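Local coordinates for protein tryptophan decarboxylase 1 (PDB 6KHO) that removes the carboxyl group of L-tryptophan to give tryptamine, using pyridoxal 5'-phosphate, and also turns 5-hydroxytryptophan into serotonin, at residues A268-P280 with V427-R439. Sequence-based numbering, arbitrary orientation.
Sequences ATVGTTSSNAVDP and VVVPRNFALVCFR. With PLP (pyridoxal-5'-phosphate), chain C.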
ATOM      1  N   ALA A 268       4.499  11.029 -19.543  1.00 31.09           N
ATOM      2  CA  ALA A 268       3.495  11.940 -20.078  1.00 31.64           C
ATOM      3  C   ALA A 268       2.285  11.931 -19.155  1.00 35.20           C
ATOM      4  O   ALA A 268       1.882  10.869 -18.669  1.00 35.23           O
ATOM      5  CB  ALA A 268       3.067  11.531 -21.487  1.00 33.17           C
ATOM      6  N   THR A 269       1.707  13.103 -18.901  1.00 34.14           N
ATOM      7  CA  THR A 269       0.567  13.215 -17.995  1.00 32.52           C
ATOM      8  C   THR A 269      -0.673  13.662 -18.755  1.00 34.68           C
ATOM      9  O   THR A 269      -0.634  14.659 -19.488  1.00 35.08           O
ATOM     10  CB  THR A 269       0.854  14.194 -16.849  1.00 32.29           C
ATOM     11  OG1 THR A 269       1.983  13.738 -16.103  1.00 32.78           O
ATOM     12  CG2 THR A 269      -0.364  14.287 -15.890  1.00 34.08           C
ATOM     13  N   VAL A 270      -1.772  12.934 -18.568  1.00 30.49           N
ATOM     14  CA  VAL A 270      -3.086  13.339 -19.053  1.00 30.46           C
ATOM     15  C   VAL A 270      -3.878  13.811 -17.838  1.00 35.23           C
ATOM     16  O   VAL A 270      -4.374  12.997 -17.045  1.00 32.40           O
ATOM     17  CB  VAL A 270      -3.801  12.205 -19.795  1.00 32.89           C
ATOM     18  CG1 VAL A 270      -5.203  12.651 -20.218  1.00 31.44           C
ATOM     19  CG2 VAL A 270      -2.983  11.779 -21.008  1.00 34.25           C
ATOM     20  N   GLY A 271      -4.007  15.132 -17.686  1.00 33.99           N
ATOM     21  CA  GLY A 271      -4.704  15.700 -16.544  1.00 30.36           C
ATOM     22  C   GLY A 271      -3.771  16.062 -15.401  1.00 32.96           C
ATOM     23  O   GLY A 271      -3.824  15.459 -14.324  1.00 32.48           O
ATOM     24  N   THR A 272      -2.921  17.061 -15.607  1.00 32.28           N
ATOM     25  CA  THR A 272      -1.938  17.398 -14.586  1.00 31.37           C
ATOM     26  C   THR A 272      -2.624  17.920 -13.326  1.00 33.15           C
ATOM     27  O   THR A 272      -3.743  18.430 -13.361  1.00 30.59           O
ATOM     28  CB  THR A 272      -0.958  18.465 -15.083  1.00 34.43           C
ATOM     29  OG1 THR A 272      -1.683  19.661 -15.382  1.00 33.18           O
ATOM     30  CG2 THR A 272      -0.181  17.989 -16.321  1.00 33.83           C
ATOM     31  N   THR A 273      -1.906  17.820 -12.206  1.00 33.71           N
ATOM     32  CA  THR A 273      -2.484  18.159 -10.910  1.00 35.29           C
ATOM     33  C   THR A 273      -2.776  19.651 -10.797  1.00 39.46           C
ATOM     34  O   THR A 273      -3.815  20.049 -10.257  1.00 38.48           O
ATOM     35  CB  THR A 273      -1.537  17.719  -9.795  1.00 39.95           C
ATOM     36  OG1 THR A 273      -1.344  16.298  -9.864  1.00 47.36           O
ATOM     37  CG2 THR A 273      -2.118  18.068  -8.438  1.00 41.01           C
ATOM     38  N   SER A 274      -1.871  20.492 -11.295  1.00 33.26           N
ATOM     39  CA  SER A 274      -2.029  21.933 -11.119  1.00 38.47           C
ATOM     40  C   SER A 274      -3.221  22.464 -11.908  1.00 39.64           C
ATOM     41  O   SER A 274      -4.153  23.037 -11.335  1.00 40.18           O
ATOM     42  CB  SER A 274      -0.746  22.660 -11.528  1.00 40.85           C
ATOM     43  OG  SER A 274      -0.931  24.060 -11.415  1.00 44.21           O
ATOM     44  N   SER A 275      -3.215  22.277 -13.231  1.00 36.34           N
ATOM     45  CA  SER A 275      -4.189  22.939 -14.086  1.00 36.42           C
ATOM     46  C   SER A 275      -4.859  22.005 -15.088  1.00 34.85           C
ATOM     47  O   SER A 275      -5.505  22.490 -16.025  1.00 35.72           O
ATOM     48  CB  SER A 275      -3.520  24.109 -14.828  1.00 40.09           C
ATOM     49  OG  SER A 275      -2.638  23.646 -15.838  1.00 41.09           O
ATOM     50  N   ASN A 276      -4.741  20.686 -14.912  1.00 36.40           N
ATOM     51  CA  ASN A 276      -5.326  19.711 -15.840  1.00 33.54           C
ATOM     52  C   ASN A 276      -4.839  19.927 -17.271  1.00 32.95           C
ATOM     53  O   ASN A 276      -5.609  19.836 -18.227  1.00 33.34           O
ATOM     54  CB  ASN A 276      -6.851  19.733 -15.787  1.00 33.32           C
ATOM     55  CG  ASN A 276      -7.406  18.805 -14.726  1.00 33.99           C
ATOM     56  OD1 ASN A 276      -6.651  18.110 -14.035  1.00 35.60           O
ATOM     57  ND2 ASN A 276      -8.726  18.777 -14.597  1.00 30.06           N
ATOM     58  N   ALA A 277      -3.549  20.213 -17.420  1.00 33.65           N
ATOM     59  CA  ALA A 277      -2.950  20.166 -18.743  1.00 37.16           C
ATOM     60  C   ALA A 277      -2.913  18.717 -19.234  1.00 39.40           C
ATOM     61  O   ALA A 277      -2.954  17.767 -18.444  1.00 33.92           O
ATOM     62  CB  ALA A 277      -1.544  20.768 -18.716  1.00 37.16           C
ATOM     63  N   VAL A 278      -2.839  18.548 -20.555  1.00 36.22           N
ATOM     64  CA  VAL A 278      -2.845  17.223 -21.173  1.00 37.24           C
ATOM     65  C   VAL A 278      -1.685  17.131 -22.151  1.00 39.44           C
ATOM     66  O   VAL A 278      -1.647  17.875 -23.137  1.00 36.10           O
ATOM     67  CB  VAL A 278      -4.166  16.924 -21.896  1.00 36.53           C
ATOM     68  CG1 VAL A 278      -4.028  15.639 -22.698  1.00 43.08           C
ATOM     69  CG2 VAL A 278      -5.327  16.815 -20.886  1.00 38.36           C
ATOM     70  N   ASP A 279      -0.750  16.221 -21.885  1.00 38.12           N
ATOM     71  CA  ASP A 279       0.369  15.994 -22.792  1.00 38.70           C
ATOM     72  C   ASP A 279      -0.107  15.226 -24.027  1.00 39.71           C
ATOM     73  O   ASP A 279      -0.978  14.357 -23.919  1.00 41.11           O
ATOM     74  CB  ASP A 279       1.488  15.215 -22.078  1.00 38.42           C
ATOM     75  CG  ASP A 279       2.140  16.004 -20.928  1.00 39.42           C
ATOM     76  OD1 ASP A 279       1.944  17.240 -20.848  1.00 39.51           O
ATOM     77  OD2 ASP A 279       2.868  15.392 -20.105  1.00 38.29           O
ATOM     78  N   PRO A 280       0.440  15.526 -25.227  1.00 40.75           N
ATOM     79  CA  PRO A 280       0.009  14.803 -26.434  1.00 37.83           C
ATOM     80  C   PRO A 280       0.649  13.425 -26.511  1.00 42.04           C
ATOM     81  O   PRO A 280       1.827  13.300 -26.876  1.00 37.20           O
ATOM     82  CB  PRO A 280       0.482  15.715 -27.573  1.00 38.29           C
ATOM     83  CG  PRO A 280       1.710  16.377 -27.011  1.00 38.60           C
ATOM     84  CD  PRO A 280       1.508  16.505 -25.519  1.00 40.15           C
ATOM     85  N   VAL A 427     -10.710  33.135 -15.969  1.00 46.49           N
ATOM     86  CA  VAL A 427     -10.412  31.708 -16.021  1.00 49.99           C
ATOM     87  C   VAL A 427      -9.037  31.563 -16.656  1.00 46.87           C
ATOM     88  O   VAL A 427      -8.831  31.980 -17.798  1.00 48.34           O
ATOM     89  CB  VAL A 427     -11.477  30.935 -16.812  1.00 49.08           C
ATOM     90  CG1 VAL A 427     -11.031  29.492 -17.042  1.00 49.53           C
ATOM     91  CG2 VAL A 427     -12.819  30.972 -16.076  1.00 47.02           C
ATOM     92  N   VAL A 428      -8.100  30.970 -15.916  1.00 45.54           N
ATOM     93  CA  VAL A 428      -6.690  31.069 -16.276  1.00 48.27           C
ATOM     94  C   VAL A 428      -6.327  30.135 -17.435  1.00 47.80           C
ATOM     95  O   VAL A 428      -5.541  30.504 -18.312  1.00 44.80           O
ATOM     96  CB  VAL A 428      -5.829  30.810 -15.028  1.00 51.16           C
ATOM     97  CG1 VAL A 428      -4.382  30.563 -15.415  1.00 52.41           C
ATOM     98  CG2 VAL A 428      -5.934  31.994 -14.082  1.00 50.95           C
ATOM     99  N   VAL A 429      -6.864  28.918 -17.463  1.00 43.57           N
ATOM    100  CA  VAL A 429      -6.593  27.987 -18.559  1.00 42.45           C
ATOM    101  C   VAL A 429      -7.918  27.389 -19.015  1.00 42.07           C
ATOM    102  O   VAL A 429      -8.921  27.454 -18.291  1.00 42.56           O
ATOM    103  CB  VAL A 429      -5.601  26.872 -18.145  1.00 43.42           C
ATOM    104  CG1 VAL A 429      -4.249  27.448 -17.738  1.00 42.23           C
ATOM    105  CG2 VAL A 429      -6.207  25.990 -17.026  1.00 39.47           C
ATOM    106  N   PRO A 430      -7.958  26.804 -20.213  1.00 42.57           N
ATOM    107  CA  PRO A 430      -9.173  26.089 -20.626  1.00 42.39           C
ATOM    108  C   PRO A 430      -9.445  24.922 -19.688  1.00 43.17           C
ATOM    109  O   PRO A 430      -8.522  24.289 -19.173  1.00 41.27           O
ATOM    110  CB  PRO A 430      -8.843  25.602 -22.044  1.00 44.06           C
ATOM    111  CG  PRO A 430      -7.699  26.456 -22.499  1.00 43.67           C
ATOM    112  CD  PRO A 430      -6.931  26.821 -21.272  1.00 41.67           C
ATOM    113  N   ARG A 431     -10.730  24.658 -19.449  1.00 41.16           N
ATOM    114  CA  ARG A 431     -11.153  23.570 -18.569  1.00 39.93           C
ATOM    115  C   ARG A 431     -11.349  22.306 -19.401  1.00 38.87           C
ATOM    116  O   ARG A 431     -12.198  22.274 -20.296  1.00 39.65           O
ATOM    117  CB  ARG A 431     -12.444  23.942 -17.830  1.00 42.34           C
ATOM    118  CG  ARG A 431     -13.057  22.816 -16.971  1.00 39.16           C
ATOM    119  CD  ARG A 431     -14.569  22.991 -16.795  1.00 39.58           C
ATOM    120  NE  ARG A 431     -15.233  23.120 -18.088  1.00 41.96           N
ATOM    121  CZ  ARG A 431     -15.459  22.108 -18.922  1.00 46.60           C
ATOM    122  NH1 ARG A 431     -15.089  20.873 -18.594  1.00 43.10           N
ATOM    123  NH2 ARG A 431     -16.048  22.327 -20.091  1.00 41.74           N
ATOM    124  N   ASN A 432     -10.557  21.267 -19.112  1.00 38.85           N
ATOM    125  CA  ASN A 432     -10.692  19.992 -19.816  1.00 38.00           C
ATOM    126  C   ASN A 432     -11.614  19.009 -19.104  1.00 36.56           C
ATOM    127  O   ASN A 432     -12.290  18.211 -19.767  1.00 38.56           O
ATOM    128  CB  ASN A 432      -9.319  19.337 -19.996  1.00 37.07           C
ATOM    129  CG  ASN A 432      -8.434  20.101 -20.959  1.00 39.51           C
ATOM    130  OD1 ASN A 432      -8.869  20.461 -22.045  1.00 38.99           O
ATOM    131  ND2 ASN A 432      -7.190  20.363 -20.553  1.00 38.96           N
ATOM    132  N   PHE A 433     -11.653  19.041 -17.774  1.00 35.44           N
ATOM    133  CA  PHE A 433     -12.392  18.035 -17.018  1.00 36.55           C
ATOM    134  C   PHE A 433     -13.279  18.704 -15.976  1.00 36.05           C
ATOM    135  O   PHE A 433     -14.132  19.518 -16.340  1.00 36.53           O
ATOM    136  CB  PHE A 433     -11.400  17.036 -16.418  1.00 31.34           C
ATOM    137  CG  PHE A 433     -10.480  16.429 -17.461  1.00 34.80           C
ATOM    138  CD1 PHE A 433     -10.965  15.494 -18.368  1.00 34.45           C
ATOM    139  CD2 PHE A 433      -9.158  16.833 -17.568  1.00 31.54           C
ATOM    140  CE1 PHE A 433     -10.135  14.952 -19.343  1.00 35.45           C
ATOM    141  CE2 PHE A 433      -8.317  16.297 -18.537  1.00 31.78           C
ATOM    142  CZ  PHE A 433      -8.806  15.355 -19.429  1.00 34.28           C
ATOM    143  N   ALA A 434     -13.110  18.384 -14.689  1.00 36.88           N
ATOM    144  CA  ALA A 434     -13.982  18.942 -13.658  1.00 36.53           C
ATOM    145  C   ALA A 434     -13.244  19.908 -12.737  1.00 36.87           C
ATOM    146  O   ALA A 434     -13.729  20.203 -11.637  1.00 37.81           O
ATOM    147  CB  ALA A 434     -14.646  17.827 -12.845  1.00 33.37           C
ATOM    148  N   LEU A 435     -12.087  20.408 -13.162  1.00 34.43           N
ATOM    149  CA  LEU A 435     -11.315  21.381 -12.403  1.00 34.58           C
ATOM    150  C   LEU A 435     -11.317  22.708 -13.153  1.00 38.26           C
ATOM    151  O   LEU A 435     -11.038  22.749 -14.359  1.00 36.10           O
ATOM    152  CB  LEU A 435      -9.880  20.899 -12.179  1.00 34.35           C
ATOM    153  CG  LEU A 435      -8.843  21.919 -11.690  1.00 37.81           C
ATOM    154  CD1 LEU A 435      -8.958  22.148 -10.179  1.00 38.29           C
ATOM    155  CD2 LEU A 435      -7.437  21.478 -12.067  1.00 36.46           C
ATOM    156  N   VAL A 436     -11.630  23.787 -12.437  1.00 40.87           N
ATOM    157  CA  VAL A 436     -11.608  25.140 -12.984  1.00 41.73           C
ATOM    158  C   VAL A 436     -10.521  25.922 -12.261  1.00 40.50           C
ATOM    159  O   VAL A 436     -10.496  25.961 -11.025  1.00 40.55           O
ATOM    160  CB  VAL A 436     -12.970  25.839 -12.832  1.00 41.45           C
ATOM    161  CG1 VAL A 436     -12.861  27.299 -13.252  1.00 42.06           C
ATOM    162  CG2 VAL A 436     -14.031  25.124 -13.639  1.00 41.58           C
ATOM    163  N   CYS A 437      -9.626  26.545 -13.023  1.00 40.50           N
ATOM    164  CA  CYS A 437      -8.609  27.421 -12.456  1.00 41.37           C
ATOM    165  C   CYS A 437      -9.019  28.866 -12.728  1.00 44.22           C
ATOM    166  O   CYS A 437      -9.299  29.228 -13.874  1.00 44.04           O
ATOM    167  CB  CYS A 437      -7.228  27.128 -13.052  1.00 46.03           C
ATOM    168  SG  CYS A 437      -6.467  25.533 -12.571  1.00 42.83           S
ATOM    169  N   PHE A 438      -9.056  29.681 -11.675  1.00 43.39           N
ATOM    170  CA  PHE A 438      -9.568  31.039 -11.785  1.00 43.07           C
ATOM    171  C   PHE A 438      -8.827  31.924 -10.797  1.00 44.90           C
ATOM    172  O   PHE A 438      -8.182  31.438  -9.863  1.00 42.09           O
ATOM    173  CB  PHE A 438     -11.084  31.100 -11.534  1.00 44.74           C
ATOM    174  CG  PHE A 438     -11.471  30.965 -10.083  1.00 44.63           C
ATOM    175  CD1 PHE A 438     -11.335  29.752  -9.419  1.00 43.70           C
ATOM    176  CD2 PHE A 438     -11.964  32.051  -9.381  1.00 46.91           C
ATOM    177  CE1 PHE A 438     -11.684  29.628  -8.083  1.00 44.67           C
ATOM    178  CE2 PHE A 438     -12.320  31.931  -8.041  1.00 45.48           C
ATOM    179  CZ  PHE A 438     -12.178  30.721  -7.392  1.00 44.07           C
ATOM    180  N   ARG A 439      -8.911  33.237 -11.017  1.00 43.71           N
ATOM    181  CA  ARG A 439      -8.313  34.166 -10.070  1.00 46.00           C
ATOM    182  C   ARG A 439      -8.944  35.542 -10.216  1.00 45.06           C
ATOM    183  O   ARG A 439      -9.619  35.843 -11.206  1.00 45.41           O
ATOM    184  CB  ARG A 439      -6.790  34.249 -10.242  1.00 46.79           C
ATOM    185  CG  ARG A 439      -6.312  34.897 -11.527  1.00 47.04           C
ATOM    186  CD  ARG A 439      -4.832  35.224 -11.398  1.00 51.77           C
ATOM    187  NE  ARG A 439      -4.491  36.486 -12.047  1.00 61.23           N
ATOM    188  CZ  ARG A 439      -3.640  37.375 -11.548  1.00 63.62           C
ATOM    189  NH1 ARG A 439      -3.038  37.148 -10.384  1.00 61.50           N
ATOM    190  NH2 ARG A 439      -3.389  38.494 -12.215  1.00 71.14           N
TER
HETATM  191  N1  PLP C 601      -0.340  12.056 -10.506  1.00 37.10           N
HETATM  192  C2  PLP C 601      -1.494  12.762 -10.783  1.00 35.48           C
HETATM  193  C2A PLP C 601      -1.742  13.356 -12.135  1.00 32.79           C
HETATM  194  C3  PLP C 601      -2.449  12.934  -9.794  1.00 39.65           C
HETATM  195  O3  PLP C 601      -3.593  13.632 -10.074  1.00 42.08           O
HETATM  196  C4  PLP C 601      -2.256  12.388  -8.530  1.00 42.48           C
HETATM  197  C4A PLP C 601      -3.420  12.240  -7.593  1.00 39.02           C
HETATM  198  C5  PLP C 601      -1.095  11.680  -8.251  1.00 39.98           C
HETATM  199  C6  PLP C 601      -0.134  11.519  -9.245  1.00 39.06           C
HETATM  200  C5A PLP C 601      -0.928  11.122  -6.852  1.00 41.12           C
HETATM  201  O4P PLP C 601       0.116  10.185  -6.739  1.00 40.92           O
HETATM  202  P   PLP C 601       0.108   9.064  -5.561  1.00 42.61           P
HETATM  203  O1P PLP C 601      -0.163   9.700  -4.225  1.00 48.93           O
HETATM  204  O2P PLP C 601       1.455   8.387  -5.595  1.00 41.05           O
HETATM  205  O3P PLP C 601      -0.986   8.035  -5.786  1.00 35.88           O
HETATM  206  O   HOH W   1      -7.870  22.239 -17.521  1.00 38.29           O
HETATM  207  O   HOH W   2      -8.442  23.731 -15.224  1.00 42.08           O
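N432 ND2 donates to the backbone O of N276 at 2.9 Å. The bond is moderately bent, with an N-H...O angle of 155°. The N432 donor approaches the N276 C=O almost in line with it, and N276 O lies in the plane of the N432 amide. N432 CG sits beside its own backbone N (chi1 -68°), which turns the amide to the 268-280 loop. N432 CB lies above one face of the F433 ring, displaced toward its rim. Shortening N432 to an alanine removes the amide donor, and the N276 carbonyl would probably lose this direct tie to the 427-439 segment. The N276 side chain wedges between F433 and L435. Its amide group comes to the edge of the F433 ring, with the two planes 84° apart. V278 CG2 reaches the same ring near its plane, 3.8 Å from F433 CE2. The CD2 branch of L435 lies 3.7 Å from S274 O. C437 SG packs 3.8 Å from S275 CA, and V429 CG2 touches S275 CB at 3.9 Å. Water 1 bridges S275 O to P430 O and N432 N, and water 2 bridges S275 O to L435 O. Within the loop, N276 N bonds to T272 O, and A277 O accepts from both G271 N and T272 N. R485 also binds the carbonyls of T273 and S274. The contact joins the cofactor-binding domain to the small C-terminal sheet. The loop follows strand 262-269 of the seven-stranded sheet of a PLP-dependent decarboxylase, and its G271 and T273 line the PLP pocket.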